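Local coordinates for protein putative cyclohexadienyl dehydrogenase and ADH prephenate dehydrogenase (Rhizobium meliloti, PDB 4WJI) that probably catalyses the oxidative decarboxylation of prephenate to 4-hydroxyphenylpyruvate in tyrosine biosynthesis, and binds NADP and tyrosine, at residues Gln5-Ile10 with Leu67-Val72; Ala92-Val97 with Val116-Gly121; Asn197-Ala202 with Asp223-Ala228. All blocks are in the same frame, centred on the assembly; numbering follows the deposited sequence.

Contact 1: residues Gln5-Ile10 with Leu67-Val72. With NAP (NADP nicotinamide-adenine-dinucleotide phosphate), chain B.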
# COMPACT_ATOMS: atom_id res chain seq x y z
N GLN A 5 -22.21 -5.29 32.62
CA GLN A 5 -23.58 -5.83 32.56
C GLN A 5 -24.25 -5.36 31.28
O GLN A 5 -24.90 -6.15 30.61
CB GLN A 5 -24.35 -5.42 33.80
CG GLN A 5 -25.81 -5.95 33.80
CD GLN A 5 -25.84 -7.48 33.82
OE1 GLN A 5 -25.20 -8.10 34.65
NE2 GLN A 5 -26.56 -8.06 32.92
N THR A 6 -24.10 -4.08 30.91
CA THR A 6 -24.72 -3.57 29.70
C THR A 6 -23.71 -2.68 28.96
O THR A 6 -23.09 -1.78 29.55
CB THR A 6 -25.88 -2.69 30.05
OG1 THR A 6 -26.82 -3.44 30.85
CG2 THR A 6 -26.57 -2.22 28.77
N ILE A 7 -23.51 -2.99 27.68
CA ILE A 7 -22.67 -2.20 26.78
C ILE A 7 -23.56 -1.62 25.70
O ILE A 7 -24.25 -2.37 25.02
CB ILE A 7 -21.55 -3.01 26.15
CG1 ILE A 7 -20.65 -3.66 27.24
CG2 ILE A 7 -20.73 -2.13 25.20
CD1 ILE A 7 -19.56 -4.49 26.66
N ALA A 8 -23.53 -0.27 25.57
CA ALA A 8 -24.27 0.41 24.51
C ALA A 8 -23.29 0.83 23.41
O ALA A 8 -22.26 1.48 23.69
CB ALA A 8 -24.93 1.65 25.05
N LEU A 9 -23.61 0.43 22.17
CA LEU A 9 -22.77 0.75 21.01
C LEU A 9 -23.49 1.80 20.23
O LEU A 9 -24.57 1.54 19.69
CB LEU A 9 -22.56 -0.49 20.16
CG LEU A 9 -21.88 -1.65 20.91
CD1 LEU A 9 -21.76 -2.86 20.01
CD2 LEU A 9 -20.51 -1.25 21.48
N ILE A 10 -22.90 2.99 20.18
CA ILE A 10 -23.48 4.10 19.39
C ILE A 10 -22.67 4.21 18.11
O ILE A 10 -21.50 4.63 18.14
CB ILE A 10 -23.44 5.43 20.14
CG1 ILE A 10 -24.16 5.32 21.49
CG2 ILE A 10 -24.05 6.54 19.25
CD1 ILE A 10 -24.14 6.55 22.36
N LEU A 67 -20.98 0.66 30.02
CA LEU A 67 -19.96 1.10 29.05
C LEU A 67 -20.74 1.58 27.81
O LEU A 67 -21.66 0.91 27.34
CB LEU A 67 -19.04 -0.05 28.65
CG LEU A 67 -18.00 0.31 27.59
CD1 LEU A 67 -17.03 1.34 28.10
CD2 LEU A 67 -17.29 -0.97 27.19
N VAL A 68 -20.37 2.78 27.31
CA VAL A 68 -20.92 3.36 26.10
C VAL A 68 -19.77 3.58 25.14
O VAL A 68 -18.78 4.25 25.50
CB VAL A 68 -21.58 4.71 26.40
CG1 VAL A 68 -22.11 5.35 25.14
CG2 VAL A 68 -22.69 4.53 27.42
N VAL A 69 -19.83 2.92 23.97
CA VAL A 69 -18.75 3.04 22.98
C VAL A 69 -19.31 3.81 21.80
O VAL A 69 -20.25 3.36 21.13
CB VAL A 69 -18.31 1.63 22.50
CG1 VAL A 69 -17.13 1.75 21.53
CG2 VAL A 69 -17.95 0.73 23.64
N VAL A 70 -18.68 4.95 21.52
CA VAL A 70 -19.09 5.83 20.43
C VAL A 70 -18.16 5.57 19.22
O VAL A 70 -16.95 5.79 19.33
CB VAL A 70 -19.05 7.30 20.86
CG1 VAL A 70 -19.46 8.20 19.70
CG2 VAL A 70 -19.94 7.53 22.07
N SER A 71 -18.73 5.10 18.12
CA SER A 71 -18.00 4.71 16.88
C SER A 71 -18.64 5.37 15.66
O SER A 71 -19.22 4.72 14.82
CB SER A 71 -17.96 3.16 16.69
OG SER A 71 -17.49 2.49 17.89
N VAL A 72 -18.49 6.68 15.60
CA VAL A 72 -19.07 7.55 14.55
C VAL A 72 -17.96 8.43 13.96
O VAL A 72 -16.91 8.59 14.58
CB VAL A 72 -20.22 8.45 15.09
CG1 VAL A 72 -21.35 7.60 15.68
CG2 VAL A 72 -19.73 9.49 16.08
PA NAP B . -18.53 3.44 9.28
O1A NAP B . -18.35 2.00 8.98
O2A NAP B . -18.82 4.43 8.20
O5B NAP B . -19.72 3.57 10.36
C5B NAP B . -20.26 4.85 10.68
C4B NAP B . -21.28 4.77 11.81
O4B NAP B . -21.53 6.10 12.27
C3B NAP B . -22.63 4.25 11.36
O3B NAP B . -23.34 3.67 12.44
C2B NAP B . -23.36 5.51 10.97
O2B NAP B . -24.75 5.38 11.11
C1B NAP B . -22.87 6.48 12.00
N9A NAP B . -22.92 7.93 11.66
C8A NAP B . -22.44 8.53 10.58
N7A NAP B . -22.58 9.83 10.60
C5A NAP B . -23.21 10.09 11.78
C6A NAP B . -23.66 11.29 12.38
N6A NAP B . -23.49 12.48 11.77
N1A NAP B . -24.22 11.19 13.56
C2A NAP B . -24.36 10.01 14.14
N3A NAP B . -23.99 8.84 13.65
C4A NAP B . -23.42 8.92 12.46
O3 NAP B . -17.30 4.00 10.14
PN NAP B . -16.16 3.30 11.01
O1N NAP B . -15.14 2.92 10.06
O2N NAP B . -16.72 2.31 11.92
O5D NAP B . -15.56 4.56 11.83
C5D NAP B . -16.11 5.00 13.05
C4D NAP B . -15.03 5.72 13.84
O4D NAP B . -13.92 4.85 13.97
C3D NAP B . -14.50 6.95 13.16
O3D NAP B . -14.29 7.97 14.11
C2D NAP B . -13.19 6.51 12.55
O2D NAP B . -12.31 7.60 12.46
C1D NAP B . -12.73 5.51 13.61
N1N NAP B . -11.85 4.43 13.14
C2N NAP B . -11.99 3.92 11.91
C3N NAP B . -11.17 2.91 11.47
C7N NAP B . -11.26 2.31 10.08
O7N NAP B . -10.32 1.70 9.66
N7N NAP B . -12.37 2.49 9.41
C4N NAP B . -10.21 2.44 12.32
C5N NAP B . -10.12 2.97 13.58
C6N NAP B . -10.93 3.99 13.98
P2B NAP B . -25.72 5.23 9.84
O1X NAP B . -25.10 4.21 8.94
O2X NAP B . -27.01 4.77 10.45
O3X NAP B . -25.83 6.56 9.13
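A8 and I10 hydrogen-bond to L67 and V69, in a parallel register that sets A8 beside V68 and I10 beside V70, and the backbone carries most of the pairing between strands 6-10 and 67-70. A8 N donates to L67 O at 2.8 Å, V69 N to A8 O, and I10 N to V69 O. At the start L67 N reaches T6 O over a longer 3.3 Å. At the end S71 N meets I10 O at 2.8 Å in a nearly straight bond (174°), carrying the pairing one residue past the second strand. CA-H groups of I7, V68 and V70 supplement these bonds on L67 O, A8 O and I10 O.

Apolar packing follows the two faces. On one, L9 CD2 rests against V69 CB at 3.8 Å, the two side chains lying side by side, and I7 CG2 touches L67 CD2; helix 14-26 covers I7, L9 and V69. On the other, the long I10 chain has CG1 anti to the carbonyl carbon (chi1 -57°) and runs on extended (chi2 178°), which puts CD1 3.6 Å from V68 CG1, while small A8 sits beside V68. Helix 77-84 packs on I10 and V70. Beta-branched valine and isoleucine suit such extended, buried strands, their bulk lying close to the backbone.

Ligand contacts gather where the second strand ends. V72 O accepts a hydrogen bond from O3D of the nicotinamide ribose of NADP at 2.7 Å, and V72 CG1 lies 3.6 Å from adenine N3A. Parallel central strands flanked by helices, with the dinucleotide at their C-terminal ends, are the hallmark of the Rossmann fold.

Contact 2: residues Ala92-Val97 with Val116-Gly121. With NAP (NADP nicotinamide-adenine-dinucleotide phosphate), chain B.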
# COMPACT_ATOMS: atom_id res chain seq x y z
N ALA A 92 -21.12 5.52 34.77
CA ALA A 92 -20.96 5.00 33.39
C ALA A 92 -19.58 5.37 32.87
O ALA A 92 -19.05 6.46 33.17
CB ALA A 92 -22.07 5.56 32.48
N ILE A 93 -19.02 4.49 32.04
CA ILE A 93 -17.79 4.78 31.31
C ILE A 93 -18.17 5.07 29.86
O ILE A 93 -18.85 4.27 29.22
CB ILE A 93 -16.78 3.62 31.36
CG1 ILE A 93 -16.39 3.28 32.80
CG2 ILE A 93 -15.54 3.99 30.55
CD1 ILE A 93 -15.60 2.01 32.96
N VAL A 94 -17.76 6.24 29.38
CA VAL A 94 -17.96 6.63 28.00
C VAL A 94 -16.63 6.62 27.29
O VAL A 94 -15.66 7.21 27.77
CB VAL A 94 -18.59 8.04 27.87
CG1 VAL A 94 -18.72 8.44 26.41
CG2 VAL A 94 -19.94 8.06 28.49
N THR A 95 -16.56 5.89 26.17
CA THR A 95 -15.34 5.81 25.37
C THR A 95 -15.70 6.00 23.90
O THR A 95 -16.85 6.05 23.50
CB THR A 95 -14.57 4.47 25.61
OG1 THR A 95 -13.27 4.54 25.02
CG2 THR A 95 -15.32 3.29 25.03
N ASP A 96 -14.69 6.19 23.12
CA ASP A 96 -14.84 6.33 21.70
C ASP A 96 -13.72 5.60 21.02
O ASP A 96 -12.81 4.96 21.62
CB ASP A 96 -14.85 7.81 21.31
CG ASP A 96 -13.44 8.37 21.18
OD1 ASP A 96 -12.70 8.23 22.16
OD2 ASP A 96 -13.04 8.92 20.08
N VAL A 97 -13.80 5.59 19.72
CA VAL A 97 -12.78 4.92 18.90
C VAL A 97 -12.21 5.84 17.80
O VAL A 97 -11.59 5.37 16.86
CB VAL A 97 -13.38 3.67 18.27
CG1 VAL A 97 -13.75 2.65 19.33
CG2 VAL A 97 -14.58 3.99 17.38
N VAL A 116 -19.70 10.81 35.32
CA VAL A 116 -19.34 9.73 34.39
C VAL A 116 -17.86 9.78 34.09
O VAL A 116 -17.21 10.82 34.29
CB VAL A 116 -20.14 9.75 33.10
CG1 VAL A 116 -21.63 9.74 33.37
CG2 VAL A 116 -19.76 10.84 32.17
N HIS A 117 -17.32 8.64 33.68
CA HIS A 117 -15.89 8.53 33.37
C HIS A 117 -15.64 8.52 31.86
O HIS A 117 -16.06 7.62 31.15
CB HIS A 117 -15.31 7.24 33.95
CG HIS A 117 -15.66 7.00 35.38
ND1 HIS A 117 -15.28 7.86 36.37
CD2 HIS A 117 -16.40 6.03 35.97
CE1 HIS A 117 -15.74 7.41 37.53
NE2 HIS A 117 -16.41 6.30 37.32
N PHE A 118 -14.89 9.48 31.38
CA PHE A 118 -14.64 9.64 29.93
C PHE A 118 -13.24 9.15 29.64
O PHE A 118 -12.26 9.81 30.07
CB PHE A 118 -14.80 11.14 29.58
CG PHE A 118 -14.59 11.48 28.15
CD1 PHE A 118 -15.00 10.61 27.12
CD2 PHE A 118 -14.04 12.69 27.80
CE1 PHE A 118 -14.82 10.95 25.77
CE2 PHE A 118 -13.89 13.05 26.47
CZ PHE A 118 -14.27 12.16 25.45
N VAL A 119 -13.12 8.04 28.92
CA VAL A 119 -11.83 7.43 28.61
C VAL A 119 -11.72 7.24 27.11
O VAL A 119 -12.18 6.24 26.59
CB VAL A 119 -11.63 6.06 29.29
CG1 VAL A 119 -10.19 5.60 29.09
CG2 VAL A 119 -11.98 6.15 30.78
N PRO A 120 -11.18 8.22 26.41
CA PRO A 120 -11.09 8.16 24.96
C PRO A 120 -10.16 7.06 24.48
O PRO A 120 -9.19 6.80 25.11
CB PRO A 120 -10.53 9.54 24.58
CG PRO A 120 -10.80 10.41 25.75
CD PRO A 120 -10.67 9.49 26.94
N GLY A 121 -10.47 6.44 23.36
CA GLY A 121 -9.69 5.35 22.84
C GLY A 121 -9.53 5.49 21.33
O GLY A 121 -10.18 6.31 20.65
PA NAP B . -18.53 3.44 9.28
O1A NAP B . -18.35 2.00 8.98
O2A NAP B . -18.82 4.43 8.20
O5B NAP B . -19.72 3.57 10.36
C5B NAP B . -20.26 4.85 10.68
C4B NAP B . -21.28 4.77 11.81
O4B NAP B . -21.53 6.10 12.27
C3B NAP B . -22.63 4.25 11.36
O3B NAP B . -23.34 3.67 12.44
C2B NAP B . -23.36 5.51 10.97
O2B NAP B . -24.75 5.38 11.11
C1B NAP B . -22.87 6.48 12.00
N9A NAP B . -22.92 7.93 11.66
C8A NAP B . -22.44 8.53 10.58
N7A NAP B . -22.58 9.83 10.60
C5A NAP B . -23.21 10.09 11.78
C6A NAP B . -23.66 11.29 12.38
N6A NAP B . -23.49 12.48 11.77
N1A NAP B . -24.22 11.19 13.56
C2A NAP B . -24.36 10.01 14.14
N3A NAP B . -23.99 8.84 13.65
C4A NAP B . -23.42 8.92 12.46
O3 NAP B . -17.30 4.00 10.14
PN NAP B . -16.16 3.30 11.01
O1N NAP B . -15.14 2.92 10.06
O2N NAP B . -16.72 2.31 11.92
O5D NAP B . -15.56 4.56 11.83
C5D NAP B . -16.11 5.00 13.05
C4D NAP B . -15.03 5.72 13.84
O4D NAP B . -13.92 4.85 13.97
C3D NAP B . -14.50 6.95 13.16
O3D NAP B . -14.29 7.97 14.11
C2D NAP B . -13.19 6.51 12.55
O2D NAP B . -12.31 7.60 12.46
C1D NAP B . -12.73 5.51 13.61
N1N NAP B . -11.85 4.43 13.14
C2N NAP B . -11.99 3.92 11.91
C3N NAP B . -11.17 2.91 11.47
C7N NAP B . -11.26 2.31 10.08
O7N NAP B . -10.32 1.70 9.66
N7N NAP B . -12.37 2.49 9.41
C4N NAP B . -10.21 2.44 12.32
C5N NAP B . -10.12 2.97 13.58
C6N NAP B . -10.93 3.99 13.98
P2B NAP B . -25.72 5.23 9.84
O1X NAP B . -25.10 4.21 8.94
O2X NAP B . -27.01 4.77 10.45
O3X NAP B . -25.83 6.56 9.13
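V94, H117 and G121 give up the most surface where segment 92-97 runs parallel to 116-121. V94 is gripped through its backbone: its N donates to H117 O at 2.8 Å, and its O accepts from V119 N. The same V94 O lies 3.5 Å from F118 CD1, at the edge of the ring and near its plane. The compact valine side chain packs beside F118, and M108 of helix 102-108 packs on both.

H117, opposite I93, donates its N to O of A92, just before the strand, at 2.8 Å. I93 CG1 comes to the ring's CD2 edge, while helix 155-167 touches both residues.

G121 has no side chain, which suits a tight place beside D96 O. Its N donates to D96 OD1 at 3.1 Å, meeting the carboxylate from 36° above its plane, with a weak second bond to D96 O. The other oxygen, OD2, forms a salt bridge with K101, whose NZ also bonds G121 O. One residue earlier on the first strand, T95 OG1 gives its proton to V119 O at 2.6 Å. Side-chain bonds thus take over where regular strand pairing lapses, and the lysine probably balances the buried aspartate's charge.

Contact 3: residues Asn197-Ala202 with Asp223-Ala228. With TYR (tyrosine), chain C.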
# COMPACT_ATOMS: atom_id res chain seq x y z
N ASN A 197 -4.18 11.68 -2.93
CA ASN A 197 -3.61 12.63 -3.87
C ASN A 197 -3.07 11.92 -5.10
O ASN A 197 -3.32 12.37 -6.23
CB ASN A 197 -2.53 13.49 -3.24
CG ASN A 197 -2.21 14.68 -4.12
OD1 ASN A 197 -3.08 15.56 -4.30
ND2 ASN A 197 -1.03 14.73 -4.67
N ILE A 198 -2.35 10.82 -4.92
CA ILE A 198 -1.80 10.15 -6.10
C ILE A 198 -2.90 9.54 -6.97
O ILE A 198 -2.79 9.57 -8.19
CB ILE A 198 -0.66 9.23 -5.77
CG1 ILE A 198 0.10 8.86 -7.05
CG2 ILE A 198 -1.14 8.02 -5.07
CD1 ILE A 198 1.40 8.14 -6.78
N VAL A 199 -3.95 8.99 -6.35
CA VAL A 199 -5.01 8.44 -7.16
C VAL A 199 -5.75 9.54 -7.92
O VAL A 199 -6.07 9.38 -9.11
CB VAL A 199 -5.96 7.59 -6.30
CG1 VAL A 199 -7.11 7.09 -7.15
CG2 VAL A 199 -5.21 6.43 -5.68
N GLY A 200 -5.91 10.71 -7.29
CA GLY A 200 -6.49 11.84 -8.00
C GLY A 200 -5.64 12.31 -9.18
O GLY A 200 -6.15 12.67 -10.23
N THR A 201 -4.33 12.32 -8.99
CA THR A 201 -3.40 12.70 -10.04
C THR A 201 -3.58 11.82 -11.29
O THR A 201 -3.61 12.33 -12.44
CB THR A 201 -1.93 12.71 -9.53
OG1 THR A 201 -1.83 13.60 -8.43
CG2 THR A 201 -0.93 13.17 -10.62
N ALA A 202 -3.58 10.51 -11.07
CA ALA A 202 -3.70 9.55 -12.17
C ALA A 202 -5.03 9.70 -12.94
O ALA A 202 -5.09 9.59 -14.18
CB ALA A 202 -3.53 8.15 -11.63
N ASP A 223 -1.72 -0.56 -4.42
CA ASP A 223 -1.59 -0.40 -2.99
C ASP A 223 -2.22 0.92 -2.47
O ASP A 223 -2.89 0.96 -1.40
CB ASP A 223 -0.09 -0.46 -2.65
CG ASP A 223 0.59 -1.78 -3.12
OD1 ASP A 223 0.81 -1.99 -4.36
OD2 ASP A 223 0.96 -2.60 -2.26
N PHE A 224 -2.02 1.99 -3.22
CA PHE A 224 -2.54 3.30 -2.85
C PHE A 224 -4.06 3.38 -3.07
O PHE A 224 -4.81 4.07 -2.32
CB PHE A 224 -1.89 4.39 -3.70
CG PHE A 224 -0.45 4.65 -3.39
CD1 PHE A 224 0.55 3.82 -3.88
CD2 PHE A 224 -0.10 5.77 -2.66
CE1 PHE A 224 1.88 4.07 -3.57
CE2 PHE A 224 1.24 6.06 -2.39
CZ PHE A 224 2.24 5.21 -2.85
N THR A 225 -4.55 2.72 -4.10
CA THR A 225 -6.00 2.72 -4.38
C THR A 225 -6.81 2.11 -3.23
O THR A 225 -7.97 2.48 -3.04
CB THR A 225 -6.40 2.02 -5.71
OG1 THR A 225 -6.15 0.60 -5.63
CG2 THR A 225 -5.68 2.66 -6.90
N ARG A 226 -6.25 1.13 -2.51
CA ARG A 226 -6.97 0.51 -1.40
C ARG A 226 -7.27 1.60 -0.33
O ARG A 226 -8.41 1.72 0.13
CB ARG A 226 -6.19 -0.66 -0.78
CG ARG A 226 -7.08 -1.45 0.20
CD ARG A 226 -6.27 -2.49 0.94
NE ARG A 226 -5.32 -1.90 1.88
CZ ARG A 226 -5.64 -1.41 3.08
NH1 ARG A 226 -6.89 -1.49 3.53
NH2 ARG A 226 -4.69 -0.81 3.80
N LEU A 227 -6.27 2.35 0.06
CA LEU A 227 -6.49 3.39 1.07
C LEU A 227 -7.47 4.44 0.55
O LEU A 227 -8.33 4.93 1.30
CB LEU A 227 -5.17 4.01 1.50
CG LEU A 227 -4.25 3.01 2.19
CD1 LEU A 227 -2.90 3.65 2.45
CD2 LEU A 227 -4.88 2.49 3.48
N ALA A 228 -7.31 4.80 -0.71
CA ALA A 228 -8.18 5.85 -1.33
C ALA A 228 -9.59 5.37 -1.67
O ALA A 228 -10.37 6.09 -2.30
CB ALA A 228 -7.50 6.43 -2.55
N TYR C . -8.47 1.67 7.53
CA TYR C . -6.99 1.54 7.52
C TYR C . -6.59 0.41 6.61
O TYR C . -7.48 -0.19 6.01
CB TYR C . -6.44 1.32 8.93
CG TYR C . -6.78 2.42 9.93
CD1 TYR C . -7.22 3.69 9.54
CD2 TYR C . -6.67 2.17 11.28
CE1 TYR C . -7.52 4.67 10.47
CE2 TYR C . -6.94 3.13 12.22
CZ TYR C . -7.38 4.37 11.84
OH TYR C . -7.72 5.32 12.77
OXT TYR C . -5.37 0.13 6.52
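I198 and V199 on one helix meet F224, T225 and A228 of segment 223-228 through apolar contacts, with no hydrogen bond across. I198 CG2 comes obliquely at the F224 ring, 3.5 Å from CD2 and 3.8 Å from CG. V199 CG2 meets two methyls, A228 CB at 3.9 Å and T225 CG2 at 4.0 Å; V199 and T225 cross at about a right angle. T225 turns its methyl to V199, while its OG1 bonds R222 O in its own helix. Short A228 lets the valine in close.

The helix segments cross at -110°, with their axes 9.3 Å apart, within the all-helical dimerization domain of the prephenate dehydrogenase family. The second subunit packs against the same side chains: its L190 lies on I198 and its P191 on F224.

Further out, R226 leaves the other helix alone and holds the bound tyrosine. NH1 donates to TYR O at 2.9 Å and NH2 to TYR OXT at 3.0 Å, both bonds nearly straight, and the ligand's carboxylate carbon lies in the guanidinium plane. A paired donor of this shape suits a carboxylate. E128 forms a salt bridge with NH1, and D223 of the second subunit another with NH2.

Overall arrangement
Contacts 1 and 2 belong to one sheet, their centres 9 Å apart. V68 joins them: its O probably accepts a hydrogen bond from T95 N at 2.8 Å, and its N probably donates to I93 O at 2.9 Å. Both contacts touch NADP, through V72 and V97. Contact 3 lies on the opposite side of the chain's centre, with its centre 34 Å from either of the others and its nearest atoms about 16 Å from contact 1 and 15 Å from contact 2. The ligands bridge that gap: the ring of the tyrosine held by R226 comes up to the nicotinamide of NADP, so the pocket lies between the Rossmann and helical parts.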